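Local coordinates for DUF3224 domain-containing protein (Shewanella oneidensis, PDB 2OOJ) that is of unknown function but belongs to the DUF3224 family, whose members probably share the barrel fold of the allene oxide cyclase-like clan, at residues 94-102 against 111-119. Residues are numbered along the deposited sequence; the frame is centred on the assembly and turned at random.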
loop_
_atom_site.group_PDB
_atom_site.type_symbol
_atom_site.label_atom_id
_atom_site.label_comp_id
_atom_site.label_asym_id
_atom_site.label_seq_id
_atom_site.Cartn_x
_atom_site.Cartn_y
_atom_site.Cartn_z
ATOM N N ASN B 94 6.406 -5.846 12.344
ATOM C CA ASN B 94 5.633 -5.516 11.147
ATOM C C ASN B 94 4.339 -6.280 11.104
ATOM O O ASN B 94 4.340 -7.489 11.244
ATOM C CB ASN B 94 6.415 -5.790 9.848
ATOM C CG ASN B 94 5.699 -5.206 8.602
ATOM O OD1 ASN B 94 4.791 -4.380 8.726
ATOM N ND2 ASN B 94 6.110 -5.644 7.410
ATOM N N ARG B 95 3.227 -5.588 10.944
ATOM C CA ARG B 95 1.962 -6.258 10.751
ATOM C C ARG B 95 1.676 -6.117 9.262
ATOM O O ARG B 95 1.401 -5.012 8.802
ATOM C CB ARG B 95 0.890 -5.588 11.570
ATOM N N LEU B 96 1.756 -7.220 8.510
ATOM C CA LEU B 96 1.729 -7.166 7.043
ATOM C C LEU B 96 0.459 -7.792 6.531
ATOM O O LEU B 96 0.136 -8.903 6.915
ATOM C CB LEU B 96 2.899 -7.935 6.455
ATOM C CG LEU B 96 2.952 -7.952 4.920
ATOM C CD1 LEU B 96 3.080 -6.544 4.338
ATOM C CD2 LEU B 96 4.078 -8.849 4.406
ATOM N N HIS B 97 -0.263 -7.060 5.690
ATOM C CA HIS B 97 -1.310 -7.629 4.854
ATOM C C HIS B 97 -0.794 -7.741 3.406
ATOM O O HIS B 97 -0.380 -6.752 2.815
ATOM C CB HIS B 97 -2.557 -6.767 4.871
ATOM C CG HIS B 97 -3.667 -7.349 4.060
ATOM N ND1 HIS B 97 -4.361 -8.473 4.452
ATOM C CD2 HIS B 97 -4.151 -7.012 2.841
ATOM C CE1 HIS B 97 -5.254 -8.777 3.526
ATOM N NE2 HIS B 97 -5.154 -7.901 2.543
ATOM N N LEU B 98 -0.824 -8.941 2.851
ATOM C CA LEU B 98 -0.293 -9.184 1.527
ATOM C C LEU B 98 -1.265 -10.149 0.859
ATOM O O LEU B 98 -1.443 -11.268 1.334
ATOM C CB LEU B 98 1.045 -9.805 1.649
ATOM C CG LEU B 98 1.830 -10.256 0.428
ATOM C CD1 LEU B 98 1.916 -9.215 -0.636
ATOM C CD2 LEU B 98 3.260 -10.687 0.895
ATOM N N GLU B 99 -1.924 -9.668 -0.190
ATOM C CA GLU B 99 -2.964 -10.467 -0.865
ATOM C C GLU B 99 -2.817 -10.403 -2.371
ATOM O O GLU B 99 -2.265 -9.455 -2.922
ATOM C CB GLU B 99 -4.355 -10.033 -0.426
ATOM C CG GLU B 99 -4.876 -8.798 -1.031
ATOM C CD GLU B 99 -6.317 -8.525 -0.625
ATOM O OE1 GLU B 99 -6.514 -8.093 0.511
ATOM O OE2 GLU B 99 -7.243 -8.724 -1.445
ATOM N N VAL B 100 -3.346 -11.428 -3.030
ATOM C CA VAL B 100 -3.506 -11.415 -4.483
ATOM C C VAL B 100 -4.660 -10.450 -4.799
ATOM O O VAL B 100 -5.698 -10.543 -4.199
ATOM C CB VAL B 100 -3.848 -12.819 -5.026
ATOM C CG1 VAL B 100 -4.295 -12.741 -6.437
ATOM C CG2 VAL B 100 -2.625 -13.760 -4.916
ATOM N N VAL B 101 -4.462 -9.541 -5.755
ATOM C CA VAL B 101 -5.491 -8.617 -6.139
ATOM C C VAL B 101 -6.512 -9.453 -6.893
ATOM O O VAL B 101 -6.155 -10.115 -7.871
ATOM C CB VAL B 101 -4.975 -7.468 -7.000
ATOM C CG1 VAL B 101 -6.107 -6.537 -7.418
ATOM C CG2 VAL B 101 -3.927 -6.635 -6.199
ATOM N N PRO B 102 -7.764 -9.399 -6.453
ATOM C CA PRO B 102 -8.848 -10.184 -7.107
ATOM C C PRO B 102 -8.946 -9.960 -8.585
ATOM O O PRO B 102 -8.974 -8.821 -9.032
ATOM C CB PRO B 102 -10.103 -9.696 -6.398
ATOM C CG PRO B 102 -9.588 -9.313 -5.017
ATOM C CD PRO B 102 -8.288 -8.638 -5.300
ATOM N N GLY B 111 -8.431 -16.991 -11.774
ATOM C CA GLY B 111 -9.246 -17.302 -10.582
ATOM C C GLY B 111 -8.496 -17.437 -9.270
ATOM O O GLY B 111 -9.072 -17.788 -8.253
ATOM N N LEU B 112 -7.200 -17.170 -9.277
ATOM C CA LEU B 112 -6.390 -17.308 -8.076
ATOM C C LEU B 112 -6.836 -16.358 -6.980
ATOM O O LEU B 112 -7.068 -15.157 -7.235
ATOM C CB LEU B 112 -4.926 -17.012 -8.407
ATOM C CG LEU B 112 -3.918 -17.183 -7.288
ATOM C CD1 LEU B 112 -3.875 -18.637 -6.779
ATOM C CD2 LEU B 112 -2.540 -16.767 -7.833
ATOM N N TYR B 113 -6.956 -16.900 -5.773
ATOM C CA TYR B 113 -7.233 -16.152 -4.564
ATOM C C TYR B 113 -6.148 -16.468 -3.543
ATOM O O TYR B 113 -5.766 -17.635 -3.371
ATOM C CB TYR B 113 -8.548 -16.610 -3.959
ATOM C CG TYR B 113 -8.835 -16.068 -2.577
ATOM C CD1 TYR B 113 -9.492 -14.849 -2.422
ATOM C CD2 TYR B 113 -8.463 -16.757 -1.434
ATOM C CE1 TYR B 113 -9.738 -14.322 -1.169
ATOM C CE2 TYR B 113 -8.733 -16.254 -0.159
ATOM C CZ TYR B 113 -9.383 -15.043 -0.035
ATOM O OH TYR B 113 -9.679 -14.525 1.198
ATOM N N GLY B 114 -5.691 -15.484 -2.784
ATOM C CA GLY B 114 -4.723 -15.858 -1.757
ATOM C C GLY B 114 -4.090 -14.761 -0.941
ATOM O O GLY B 114 -4.168 -13.602 -1.293
ATOM N N THR B 115 -3.467 -15.177 0.154
ATOM C CA THR B 115 -2.746 -14.281 1.044
ATOM C C THR B 115 -1.385 -14.875 1.297
ATOM O O THR B 115 -1.173 -16.076 1.181
ATOM C CB THR B 115 -3.512 -14.061 2.365
ATOM O OG1 THR B 115 -3.725 -15.317 3.017
ATOM C CG2 THR B 115 -4.882 -13.346 2.096
HETATM N N MSE B 116 -0.426 -14.018 1.580
HETATM C CA MSE B 116 0.932 -14.502 1.742
HETATM C C MSE B 116 1.512 -13.916 2.985
HETATM O O MSE B 116 1.181 -12.815 3.339
HETATM C CB MSE B 116 1.783 -14.081 0.531
HETATM C CG MSE B 116 3.227 -14.561 0.620
HETATM SE SE MSE B 116 4.149 -14.028 -1.019
HETATM C CE MSE B 116 3.471 -15.282 -2.257
ATOM N N ALA B 117 2.323 -14.701 3.684
ATOM C CA ALA B 117 3.041 -14.241 4.860
ATOM C C ALA B 117 4.499 -14.350 4.516
ATOM O O ALA B 117 4.867 -15.163 3.698
ATOM C CB ALA B 117 2.714 -15.087 6.044
ATOM N N ILE B 118 5.340 -13.551 5.187
ATOM C CA ILE B 118 6.756 -13.488 4.888
ATOM C C ILE B 118 7.531 -13.746 6.183
ATOM O O ILE B 118 7.236 -13.169 7.247
ATOM C CB ILE B 118 7.118 -12.109 4.344
ATOM C CG1 ILE B 118 6.330 -11.797 3.076
ATOM C CG2 ILE B 118 8.608 -11.973 4.076
ATOM C CD1 ILE B 118 6.839 -12.516 1.872
ATOM N N SER B 119 8.475 -14.666 6.104
ATOM C CA SER B 119 9.295 -15.017 7.232
ATOM C C SER B 119 10.748 -15.005 6.788
ATOM O O SER B 119 11.079 -14.741 5.618
ATOM C CB SER B 119 8.892 -16.371 7.785
ATOM O OG SER B 119 9.150 -17.443 6.889
HETATM O O HOH W 1 -7.046 -12.822 -3.275
#
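Two backbone hydrogen bonds flank Glu99 and Thr115, a non-hydrogen-bonded antiparallel pair where the strands come closest: Met116 N donates to Leu98 O at 2.9 Å, and Val100 N donates to Gly114 O in a nearly straight bond, its N-H...O angle 171°. The segments run antiparallel but splayed, with 148° between their directions, and this one bridge is the extent of the ladder. Beyond it, one water spans the gap, donating to Val100 O and accepting from Gly114 N.

The tight side is apolar. Leu98 and Met116, a selenomethionine, lie alongside each other and point the same way, Leu98 CD2 resting 3.7 Å from Met116 CB. With CG opposite the backbone N (chi1 176°), Leu98 also brings CD2 to 3.9 Å from Ile118 CG1, and Leu96 CD2 reaches that same methylene. Past the last backbone bond between the segments, Leu96 and Ile118 meet through side chains alone, which suits residues whose branched ends reach across. Val100 closes the other end, its CG2 looser against Leu112 CD2 at 4.2 Å, while its CB lies over Gly114, whose almost fully extended backbone comes easily only to a residue without a side chain. Phe129 backs both Val100 and Met116.

The other face is looser. Thr115 is partly exposed, and threonine suits it, offering CG2 to Glu99 CB at 4.2 Å while tolerating solvent. Glu99 is covered by the second subunit rather than by 111-119, and Arg95 of that subunit forms a salt bridge with its carboxylate. His97 NE2 points at Glu99 OE1, though the modelled 2.5 Å is doubtfully short. Joining strand 93-107 to strand 112-121 by so brief a bridge closes an antiparallel sheet upon itself, as expected of a beta barrel of the allene oxide cyclase-like clan.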